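Local coordinates for protein response regulator (Helicobacter pylori, PDB 2PLN) that probably regulates transcription as an orphan response regulator, here seen as its N-terminal receiver domain paired with a second copy, at residues E101-A104 with F105-G108; V124-I127 with E128-R132. All blocks are in the same frame, centred on the assembly; numbering follows the deposited sequence.

Interaction 1 (E101-A104 with F105-G108); sequences EVHA and FEQG
E101 and F105, one turn apart on helix 98-106, send their side chains off the same flank of the helix. The glutamate runs alongside the phenyl ring: its CG lies 3.8 Å from F105 CE2, and OE2 reaches the ring edge in its plane, 3.7 Å from the same CE2. Carboxylate and ring are nearly coplanar, 30° apart, so the acid meets the C-H edge of the ring rather than a face. With CG anti to the backbone N (chi1 -177°) and an extended chain beyond it, E101 carries its charge out to the second subunit, where R118 and R126 form salt bridges with its two oxygens.

A second i to i+4 pair is V102 and E106, whose side chains lie side by side and point the same way. The methyl CG1 of V102 sits beside the carboxylate end of the glutamate, 3.4 Å from E106 OE2.

Backbone hydrogen bonds hold the turn. F105 N bonds to E101 O, E106 N to V102 O at 2.9 Å, and Q107 N to H103 O at 2.7 Å. The helix then closes in a Schellman motif: G108, with positive phi (109°), turns its N back to F105 O at 3.0 Å.

This is the C-terminal end of the helix in the beta-alpha-beta unit 88-93, 98-106, 111-114 of the receiver fold. A104 rests on L74 of helix 73-83, and Q107 NE2 bonds to L74 O. On strand 111-114, Y112 touches E101, A104 and F105, while V102 and F105 meet A125 and A129 of the second subunit.

Interaction 2 (V124-I127 with E128-R132); sequences VARI and EARLR
R126 and R130 belong to a local i to i+4 contact in the last turns of helix 120-130, the C-terminal helix of the receiver domain. The two arginines lie side by side and point the same way, with R126 NH1 3.7 Å from R130 NH2 and the guanidinium planes 67° apart. The pair gathers round carboxylates, which probably balance the two charges: D111 OD2 of the same chain forms salt bridges with R126 NH1 and R130 NE. From the second subunit, E101 and D111 pair with R126, and D110 O accepts a bond from R130 NH2. In R130, chi1 (-70°) sets CG beside the backbone N, 3.3 Å from R126 O, and a bend at chi2 then redirects CD and the rest of the chain toward these acceptors.

On another side of the helix, E128 uses water. One water donates to A125 O at 2.9 Å and to E128 OE2 at 3.1 Å, bridging the carboxylate to a carbonyl that also accepts A129 N.

Main-chain bonds run E128 N to V124 O at 2.8 Å, A129 N to A125 O, and R130 N to R126 O at 2.9 Å. The helical bonding weakens at its end, where L131 N to I127 O is weak, with an N-H...O angle of 123°, and L131 N also bonds to E128 O.

I127 packs inward on L90 of strand 88-93, L65 of strand 65-68 and L38 of helix 28-40, and L131 continues this apolar side onto V88 and L65. F105 of the second subunit covers R126, A129 and R130.

How the interactions relate
Both contacts are single-helix, i to i+4 arrangements near a C-terminal helix end. Interaction 1 mixes buried E101, A104 and F105 with exposed H103 and E106, whereas in interaction 2 four of the touching residues are buried and none is exposed. Their centres are 19 Å apart within one chain, and they do not touch. Across the dimer, E101 of interaction 1 is paired with R126, and its F105 packs on A129 and both arginines of interaction 2 in the other subunit. The face formed by helix 98-106, strand 111-114 and helix 120-130 is thus shared, consistent with the dimers of OmpR/PhoB-type receiver domains. Inside the chain, interaction 2 also reaches the central strands, whereas interaction 1 rests on edge strand 111-114.

Interaction 1 (E101-A104 with F105-G108)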
ATOM      1  N   GLU A 101      11.850   3.841   2.580  1.00 16.18           N
ATOM      2  CA  GLU A 101      10.743   3.059   1.973  1.00 16.28           C
ATOM      3  C   GLU A 101      11.171   1.635   1.615  1.00 16.20           C
ATOM      4  O   GLU A 101      10.502   0.638   1.980  1.00 15.57           O
ATOM      5  CB  GLU A 101      10.182   3.793   0.765  1.00 16.95           C
ATOM      6  CG  GLU A 101       8.990   3.088   0.129  1.00 17.14           C
ATOM      7  CD  GLU A 101       8.132   3.999  -0.702  1.00 18.91           C
ATOM      8  OE1 GLU A 101       8.548   5.124  -1.008  1.00 21.42           O
ATOM      9  OE2 GLU A 101       7.026   3.588  -1.063  1.00 18.40           O
ATOM     10  N   VAL A 102      12.298   1.522   0.905  1.00 15.63           N
ATOM     11  CA  VAL A 102      12.817   0.200   0.553  1.00 16.55           C
ATOM     12  C   VAL A 102      13.053  -0.650   1.807  1.00 16.88           C
ATOM     13  O   VAL A 102      12.646  -1.813   1.858  1.00 17.64           O
ATOM     14  CB  VAL A 102      14.120   0.306  -0.299  1.00 15.57           C
ATOM     15  CG1 VAL A 102      14.795  -1.065  -0.468  1.00 16.79           C
ATOM     16  CG2 VAL A 102      13.809   0.935  -1.639  1.00 16.48           C
ATOM     17  N   HIS A 103      13.709  -0.068   2.809  1.00 17.56           N
ATOM     18  CA  HIS A 103      14.003  -0.776   4.051  1.00 18.04           C
ATOM     19  C   HIS A 103      12.720  -1.235   4.743  1.00 17.00           C
ATOM     20  O   HIS A 103      12.646  -2.367   5.194  1.00 16.82           O
ATOM     21  CB  HIS A 103      14.803   0.090   5.023  1.00 20.03           C
ATOM     22  CG  HIS A 103      16.272   0.133   4.726  1.00 26.11           C
ATOM     23  ND1 HIS A 103      17.072   1.198   5.088  1.00 30.91           N
ATOM     24  CD2 HIS A 103      17.087  -0.759   4.112  1.00 30.03           C
ATOM     25  CE1 HIS A 103      18.316   0.961   4.702  1.00 32.80           C
ATOM     26  NE2 HIS A 103      18.355  -0.223   4.116  1.00 33.17           N
ATOM     27  N   ALA A 104      11.719  -0.360   4.816  1.00 15.42           N
ATOM     28  CA  ALA A 104      10.480  -0.681   5.518  1.00 15.63           C
ATOM     29  C   ALA A 104       9.837  -1.885   4.874  1.00 15.28           C
ATOM     30  O   ALA A 104       9.443  -2.809   5.549  1.00 16.10           O
ATOM     31  CB  ALA A 104       9.515   0.521   5.514  1.00 15.18           C
ATOM     32  N   PHE A 105       9.757  -1.883   3.554  1.00 14.21           N
ATOM     33  CA  PHE A 105       9.173  -3.026   2.860  1.00 15.33           C
ATOM     34  C   PHE A 105      10.012  -4.289   3.013  1.00 16.13           C
ATOM     35  O   PHE A 105       9.474  -5.385   3.252  1.00 16.91           O
ATOM     36  CB  PHE A 105       8.950  -2.686   1.403  1.00 14.39           C
ATOM     37  CG  PHE A 105       7.713  -1.875   1.164  1.00 13.58           C
ATOM     38  CD1 PHE A 105       6.428  -2.385   1.539  1.00 13.47           C
ATOM     39  CD2 PHE A 105       7.787  -0.653   0.527  1.00 13.02           C
ATOM     40  CE1 PHE A 105       5.254  -1.637   1.304  1.00 11.72           C
ATOM     41  CE2 PHE A 105       6.611   0.115   0.279  1.00 12.10           C
ATOM     42  CZ  PHE A 105       5.348  -0.391   0.659  1.00 13.87           C
ATOM     43  N   GLU A 106      11.324  -4.136   2.896  1.00 17.94           N
ATOM     44  CA  GLU A 106      12.208  -5.281   3.072  1.00 21.47           C
ATOM     45  C   GLU A 106      12.113  -5.866   4.491  1.00 21.58           C
ATOM     46  O   GLU A 106      12.122  -7.090   4.655  1.00 23.47           O
ATOM     47  CB  GLU A 106      13.641  -4.942   2.640  1.00 21.40           C
ATOM     48  CG  GLU A 106      13.745  -4.741   1.116  1.00 23.25           C
ATOM     49  CD  GLU A 106      15.159  -4.425   0.649  1.00 23.36           C
ATOM     50  OE1 GLU A 106      16.036  -4.189   1.516  1.00 26.54           O
ATOM     51  OE2 GLU A 106      15.380  -4.409  -0.587  1.00 28.71           O
ATOM     52  N   GLN A 107      11.947  -5.004   5.497  1.00 21.67           N
ATOM     53  CA  GLN A 107      11.730  -5.410   6.888  1.00 21.65           C
ATOM     54  C   GLN A 107      10.358  -6.045   7.146  1.00 20.92           C
ATOM     55  O   GLN A 107      10.117  -6.576   8.232  1.00 20.62           O
ATOM     56  CB  GLN A 107      11.835  -4.198   7.807  1.00 23.16           C
ATOM     57  CG  GLN A 107      13.182  -3.542   7.870  1.00 28.57           C
ATOM     58  CD  GLN A 107      14.072  -4.236   8.832  1.00 26.91           C
ATOM     59  OE1 GLN A 107      14.719  -5.232   8.482  1.00 36.02           O
ATOM     60  NE2 GLN A 107      14.111  -3.735  10.061  1.00 34.39           N
ATOM     61  N   GLY A 108       9.456  -5.964   6.170  1.00 18.68           N
ATOM     62  CA  GLY A 108       8.191  -6.684   6.225  1.00 17.09           C
ATOM     63  C   GLY A 108       6.982  -5.775   6.457  1.00 15.56           C
ATOM     64  O   GLY A 108       5.889  -6.255   6.731  1.00 14.93           O
TER

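Interaction 2 (V124-I127 with E128-R132)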
ATOM      1  N   VAL A 124      -7.980   6.354   5.983  1.00 12.78           N
ATOM      2  CA  VAL A 124      -8.903   5.330   6.468  1.00 12.88           C
ATOM      3  C   VAL A 124      -9.248   4.272   5.418  1.00 13.03           C
ATOM      4  O   VAL A 124      -9.306   3.067   5.727  1.00 13.82           O
ATOM      5  CB  VAL A 124     -10.168   5.977   7.115  1.00 13.47           C
ATOM      6  CG1 VAL A 124     -11.236   4.948   7.380  1.00 13.26           C
ATOM      7  CG2 VAL A 124      -9.753   6.768   8.398  1.00 12.14           C
ATOM      8  N   ALA A 125      -9.487   4.710   4.185  1.00 13.00           N
ATOM      9  CA  ALA A 125      -9.741   3.799   3.082  1.00 13.16           C
ATOM     10  C   ALA A 125      -8.539   2.839   2.869  1.00 12.18           C
ATOM     11  O   ALA A 125      -8.709   1.644   2.600  1.00 12.50           O
ATOM     12  CB  ALA A 125     -10.031   4.596   1.807  1.00 12.91           C
ATOM     13  N   ARG A 126      -7.332   3.371   2.994  1.00 11.89           N
ATOM     14  CA  ARG A 126      -6.107   2.556   2.848  1.00 11.90           C
ATOM     15  C   ARG A 126      -6.033   1.526   3.991  1.00 12.87           C
ATOM     16  O   ARG A 126      -5.738   0.368   3.752  1.00 12.71           O
ATOM     17  CB  ARG A 126      -4.869   3.447   2.887  1.00 11.78           C
ATOM     18  CG  ARG A 126      -3.476   2.717   2.839  1.00 11.10           C
ATOM     19  CD  ARG A 126      -2.317   3.682   2.716  1.00 11.16           C
ATOM     20  NE  ARG A 126      -2.422   4.451   1.474  1.00 10.74           N
ATOM     21  CZ  ARG A 126      -1.897   4.076   0.298  1.00 11.67           C
ATOM     22  NH1 ARG A 126      -1.163   2.958   0.225  1.00  9.89           N
ATOM     23  NH2 ARG A 126      -2.103   4.829  -0.805  1.00 11.00           N
ATOM     24  N   ILE A 127      -6.280   1.980   5.224  1.00 13.47           N
ATOM     25  CA  ILE A 127      -6.256   1.078   6.389  1.00 14.65           C
ATOM     26  C   ILE A 127      -7.297  -0.008   6.224  1.00 15.37           C
ATOM     27  O   ILE A 127      -6.999  -1.182   6.443  1.00 15.65           O
ATOM     28  CB  ILE A 127      -6.435   1.864   7.701  1.00 14.54           C
ATOM     29  CG1 ILE A 127      -5.217   2.757   7.907  1.00 13.93           C
ATOM     30  CG2 ILE A 127      -6.605   0.919   8.909  1.00 15.37           C
ATOM     31  CD1 ILE A 127      -5.367   3.775   9.051  1.00 14.88           C
ATOM     32  N   GLU A 128      -8.503   0.390   5.813  1.00 16.40           N
ATOM     33  CA  GLU A 128      -9.550  -0.566   5.463  1.00 17.55           C
ATOM     34  C   GLU A 128      -9.075  -1.634   4.490  1.00 17.32           C
ATOM     35  O   GLU A 128      -9.293  -2.825   4.721  1.00 17.99           O
ATOM     36  CB  GLU A 128     -10.718   0.146   4.799  1.00 19.09           C
ATOM     37  CG  GLU A 128     -11.792   0.574   5.738  1.00 23.60           C
ATOM     38  CD  GLU A 128     -12.993   1.058   4.956  1.00 27.18           C
ATOM     39  OE1 GLU A 128     -14.092   0.784   5.401  1.00 34.28           O
ATOM     40  OE2 GLU A 128     -12.829   1.671   3.875  1.00 32.47           O
ATOM     41  N   ALA A 129      -8.440  -1.192   3.398  1.00 15.91           N
ATOM     42  CA  ALA A 129      -7.920  -2.099   2.371  1.00 15.91           C
ATOM     43  C   ALA A 129      -6.838  -3.027   2.930  1.00 15.66           C
ATOM     44  O   ALA A 129      -6.768  -4.195   2.572  1.00 16.17           O
ATOM     45  CB  ALA A 129      -7.361  -1.315   1.167  1.00 14.59           C
ATOM     46  N   ARG A 130      -5.991  -2.499   3.810  1.00 15.45           N
ATOM     47  CA  ARG A 130      -4.926  -3.305   4.368  1.00 16.09           C
ATOM     48  C   ARG A 130      -5.434  -4.376   5.318  1.00 17.79           C
ATOM     49  O   ARG A 130      -4.704  -5.317   5.650  1.00 19.16           O
ATOM     50  CB  ARG A 130      -3.937  -2.413   5.073  1.00 15.33           C
ATOM     51  CG  ARG A 130      -3.150  -1.566   4.108  1.00 13.67           C
ATOM     52  CD  ARG A 130      -2.015  -2.302   3.340  1.00 12.92           C
ATOM     53  NE  ARG A 130      -1.705  -1.419   2.227  1.00 13.13           N
ATOM     54  CZ  ARG A 130      -2.175  -1.558   0.994  1.00 11.97           C
ATOM     55  NH1 ARG A 130      -2.878  -2.642   0.667  1.00 11.02           N
ATOM     56  NH2 ARG A 130      -1.881  -0.636   0.071  1.00 11.49           N
ATOM     57  N   LEU A 131      -6.687  -4.250   5.737  1.00 19.86           N
ATOM     58  CA  LEU A 131      -7.296  -5.245   6.623  1.00 22.19           C
ATOM     59  C   LEU A 131      -8.295  -6.108   5.881  1.00 25.23           C
ATOM     60  O   LEU A 131      -8.955  -6.959   6.477  1.00 25.92           O
ATOM     61  CB  LEU A 131      -7.951  -4.558   7.822  1.00 21.51           C
ATOM     62  CG  LEU A 131      -6.959  -4.128   8.911  1.00 20.81           C
ATOM     63  CD1 LEU A 131      -7.661  -3.331   9.953  1.00 21.75           C
ATOM     64  CD2 LEU A 131      -6.319  -5.356   9.550  1.00 20.47           C
ATOM     65  N   ARG A 132      -8.383  -5.923   4.575  1.00 28.25           N
ATOM     66  CA  ARG A 132      -9.393  -6.629   3.805  1.00 31.95           C
ATOM     67  C   ARG A 132      -9.037  -8.101   3.609  1.00 33.40           C
ATOM     68  O   ARG A 132      -7.873  -8.462   3.482  1.00 35.11           O
ATOM     69  CB  ARG A 132      -9.651  -5.927   2.480  1.00 32.01           C
ATOM     70  CG  ARG A 132     -11.088  -6.004   2.080  1.00 35.73           C
ATOM     71  CD  ARG A 132     -11.432  -5.386   0.729  1.00 39.21           C
ATOM     72  NE  ARG A 132     -11.317  -3.921   0.705  1.00 42.27           N
ATOM     73  CZ  ARG A 132     -11.990  -3.090   1.495  1.00 41.08           C
ATOM     74  NH1 ARG A 132     -12.840  -3.556   2.419  1.00 42.89           N
ATOM     75  NH2 ARG A 132     -11.805  -1.790   1.367  1.00 41.30           N
TER
HETATM   76  O   HOH W   1     -11.217   0.863   1.346  1.00 21.10           O